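Local coordinates for major capsid protein P2 (Pseudoalteromonas phage pm2, PDB 2VVF) that forms the trimeric double jelly-roll capsomers that build the outer protein shell of a membrane-containing marine phage, at residues 91-96 against 228-233. Numbering follows the deposited sequence.
Sequences KGVNVT and DVYQSV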
ATOM      1  N   LYS A  91       6.810  -5.121  -7.190  1.00 27.12           N
ATOM      2  CA  LYS A  91       7.335  -3.759  -7.182  1.00 27.30           C
ATOM      3  C   LYS A  91       8.444  -3.667  -8.227  1.00 32.47           C
ATOM      4  O   LYS A  91       9.293  -4.552  -8.317  1.00 32.21           O
ATOM      5  CB  LYS A  91       7.885  -3.400  -5.799  1.00 29.68           C
ATOM      6  CG  LYS A  91       6.863  -3.487  -4.676  1.00 41.83           C
ATOM      7  CD  LYS A  91       6.077  -2.196  -4.536  1.00 50.44           C
ATOM      8  CE  LYS A  91       7.000  -1.001  -4.374  1.00 60.35           C
ATOM      9  NZ  LYS A  91       6.250   0.286  -4.407  1.00 69.02           N
ATOM     10  N   GLY A  92       8.420  -2.608  -9.028  1.00 29.97           N
ATOM     11  CA  GLY A  92       9.411  -2.431 -10.083  1.00 30.27           C
ATOM     12  C   GLY A  92      10.720  -1.843  -9.569  1.00 35.61           C
ATOM     13  O   GLY A  92      10.731  -1.040  -8.635  1.00 35.19           O
ATOM     14  N   VAL A  93      11.823  -2.249 -10.189  1.00 33.27           N
ATOM     15  CA  VAL A  93      13.139  -1.750  -9.812  1.00 33.64           C
ATOM     16  C   VAL A  93      13.654  -0.812 -10.899  1.00 38.22           C
ATOM     17  O   VAL A  93      14.164   0.273 -10.610  1.00 37.76           O
ATOM     18  CB  VAL A  93      14.124  -2.901  -9.529  1.00 37.70           C
ATOM     19  CG1 VAL A  93      13.898  -4.046 -10.501  1.00 37.50           C
ATOM     20  CG2 VAL A  93      15.560  -2.404  -9.597  1.00 37.59           C
ATOM     21  N   ASN A  94      13.489  -1.230 -12.151  1.00 35.07           N
ATOM     22  CA  ASN A  94      13.894  -0.423 -13.297  1.00 35.02           C
ATOM     23  C   ASN A  94      12.689  -0.197 -14.206  1.00 38.76           C
ATOM     24  O   ASN A  94      12.805   0.361 -15.296  1.00 38.64           O
ATOM     25  CB  ASN A  94      15.037  -1.090 -14.059  1.00 36.73           C
ATOM     26  CG  ASN A  94      16.397  -0.730 -13.493  1.00 62.42           C
ATOM     27  OD1 ASN A  94      16.999  -1.507 -12.752  1.00 57.70           O
ATOM     28  ND2 ASN A  94      16.872   0.469 -13.812  1.00 54.54           N
ATOM     29  N   VAL A  95      11.529  -0.640 -13.730  1.00 34.63           N
ATOM     30  CA  VAL A  95      10.266  -0.474 -14.436  1.00 34.03           C
ATOM     31  C   VAL A  95       9.213  -0.128 -13.390  1.00 36.75           C
ATOM     32  O   VAL A  95       9.475  -0.210 -12.190  1.00 36.26           O
ATOM     33  CB  VAL A  95       9.875  -1.737 -15.234  1.00 37.95           C
ATOM     34  CG1 VAL A  95      10.983  -2.123 -16.201  1.00 37.81           C
ATOM     35  CG2 VAL A  95       9.544  -2.889 -14.295  1.00 37.70           C
ATOM     36  N   THR A  96       8.029   0.269 -13.841  1.00 32.50           N
ATOM     37  CA  THR A  96       6.958   0.627 -12.920  1.00 31.87           C
ATOM     38  C   THR A  96       6.405  -0.608 -12.220  1.00 34.71           C
ATOM     39  O   THR A  96       6.541  -1.727 -12.717  1.00 34.38           O
ATOM     40  CB  THR A  96       5.843   1.418 -13.627  1.00 39.19           C
ATOM     41  OG1 THR A  96       5.281   0.622 -14.677  1.00 38.97           O
ATOM     42  CG2 THR A  96       6.398   2.705 -14.210  1.00 37.19           C
ATOM     43  N   ASP A 228      10.348  -7.375  -5.030  1.00 24.90           N
ATOM     44  CA  ASP A 228      11.353  -7.296  -6.084  1.00 24.53           C
ATOM     45  C   ASP A 228      11.640  -8.685  -6.648  1.00 28.47           C
ATOM     46  O   ASP A 228      12.105  -9.573  -5.931  1.00 28.17           O
ATOM     47  CB  ASP A 228      12.640  -6.667  -5.549  1.00 26.15           C
ATOM     48  CG  ASP A 228      13.687  -6.479  -6.627  1.00 34.09           C
ATOM     49  OD1 ASP A 228      13.346  -6.631  -7.820  1.00 34.69           O
ATOM     50  OD2 ASP A 228      14.851  -6.186  -6.284  1.00 38.78           O
ATOM     51  N   VAL A 229      11.346  -8.868  -7.932  1.00 24.91           N
ATOM     52  CA  VAL A 229      11.551 -10.151  -8.595  1.00 24.64           C
ATOM     53  C   VAL A 229      13.021 -10.559  -8.635  1.00 28.35           C
ATOM     54  O   VAL A 229      13.340 -11.744  -8.710  1.00 28.06           O
ATOM     55  CB  VAL A 229      10.925 -10.163 -10.004  1.00 28.48           C
ATOM     56  CG1 VAL A 229      11.704  -9.254 -10.945  1.00 28.22           C
ATOM     57  CG2 VAL A 229      10.868 -11.578 -10.550  1.00 28.32           C
ATOM     58  N   TYR A 230      13.910  -9.569  -8.587  1.00 24.22           N
ATOM     59  CA  TYR A 230      15.349  -9.813  -8.643  1.00 23.69           C
ATOM     60  C   TYR A 230      15.915 -10.325  -7.325  1.00 26.06           C
ATOM     61  O   TYR A 230      17.112 -10.590  -7.213  1.00 25.14           O
ATOM     62  CB  TYR A 230      16.089  -8.539  -9.049  1.00 25.18           C
ATOM     63  CG  TYR A 230      15.919  -8.166 -10.500  1.00 27.50           C
ATOM     64  CD1 TYR A 230      16.652  -8.807 -11.491  1.00 29.63           C
ATOM     65  CD2 TYR A 230      15.031  -7.167 -10.881  1.00 28.37           C
ATOM     66  CE1 TYR A 230      16.504  -8.465 -12.822  1.00 30.74           C
ATOM     67  CE2 TYR A 230      14.875  -6.818 -12.211  1.00 29.31           C
ATOM     68  CZ  TYR A 230      15.616  -7.469 -13.176  1.00 37.74           C
ATOM     69  OH  TYR A 230      15.469  -7.124 -14.501  1.00 39.91           O
ATOM     70  N   GLN A 231      15.054 -10.443  -6.321  1.00 22.19           N
ATOM     71  CA  GLN A 231      15.479 -10.920  -5.013  1.00 21.84           C
ATOM     72  C   GLN A 231      15.263 -12.426  -4.936  1.00 25.49           C
ATOM     73  O   GLN A 231      15.789 -13.099  -4.050  1.00 25.43           O
ATOM     74  CB  GLN A 231      14.691 -10.222  -3.901  1.00 23.08           C
ATOM     75  CG  GLN A 231      15.212  -8.844  -3.518  1.00 33.88           C
ATOM     76  CD  GLN A 231      16.645  -8.609  -3.954  1.00 48.08           C
ATOM     77  OE1 GLN A 231      17.578  -9.183  -3.395  1.00 42.39           O
ATOM     78  NE2 GLN A 231      16.830  -7.729  -4.931  1.00 39.11           N
ATOM     79  N   SER A 232      14.481 -12.945  -5.875  1.00 21.67           N
ATOM     80  CA  SER A 232      14.188 -14.370  -5.926  1.00 21.34           C
ATOM     81  C   SER A 232      15.431 -15.167  -6.309  1.00 25.39           C
ATOM     82  O   SER A 232      16.402 -14.614  -6.825  1.00 24.87           O
ATOM     83  CB  SER A 232      13.058 -14.647  -6.921  1.00 24.27           C
ATOM     84  OG  SER A 232      13.451 -14.312  -8.239  1.00 31.25           O
ATOM     85  N   VAL A 233      15.391 -16.470  -6.052  1.00 22.18           N
ATOM     86  CA  VAL A 233      16.509 -17.348  -6.367  1.00 22.04           C
ATOM     87  C   VAL A 233      16.632 -17.590  -7.869  1.00 26.08           C
ATOM     88  O   VAL A 233      15.727 -18.143  -8.496  1.00 25.57           O
ATOM     89  CB  VAL A 233      16.406 -18.682  -5.600  1.00 25.86           C
ATOM     90  CG1 VAL A 233      17.542 -19.614  -5.997  1.00 25.61           C
ATOM     91  CG2 VAL A 233      16.398 -18.440  -4.098  1.00 25.62           C
TER
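Val-93 meets Tyr-230 at the edge of its ring, with one methyl doing the touching. CG1 lies near the ring plane, 3.3 Å from CD2 of Tyr-230 and 3.4 Å from CE2. Because of that placement it meets the ring edge and not a face; the two side chains run roughly perpendicular. The same CG1 methyl also lies 3.8 Å from OD1 of Asp-228. With chi1 at 38°, CG1 is flanked by the backbone N and C of its own residue and turned to the ring, while CG2 is anti to the N.

No hydrogen bond joins the two segments; Asp-228 and Lys-91 bond to other partners. OD1 of Asp-228 accepts the backbone N of Tyr-230 at 3.1 Å, closing an Asx turn. The N-H comes from above the carboxylate plane. OD2 of Asp-228 takes NE2 of Gln-231 at 2.9 Å, and also forms a salt bridge with Arg-102 of the second subunit. The 3-10 turn 229-231 is further tied by Ser-232, whose OG and N both bond to O of Val-229. In segment 91-96, NZ of Lys-91 forms salt bridges with Asp-97 of its own chain and Asp-97 of the second subunit. O of Val-93 accepts OG1 of Thr-96 from that same subunit.

The contact therefore joins loops of the N-terminal and C-terminal jelly rolls beside the trimer interface. It is small, 171 Å² in all, and adds van der Waals packing against Asp-228 to the Val-93/Tyr-230 touch. The Asx turn probably steadies the Asp-228 carboxylate, and a backbone hydrogen bond of Lys-91 with Gly-227 ties the loops alongside. The charged groups serve both their own chain and the neighbouring subunit.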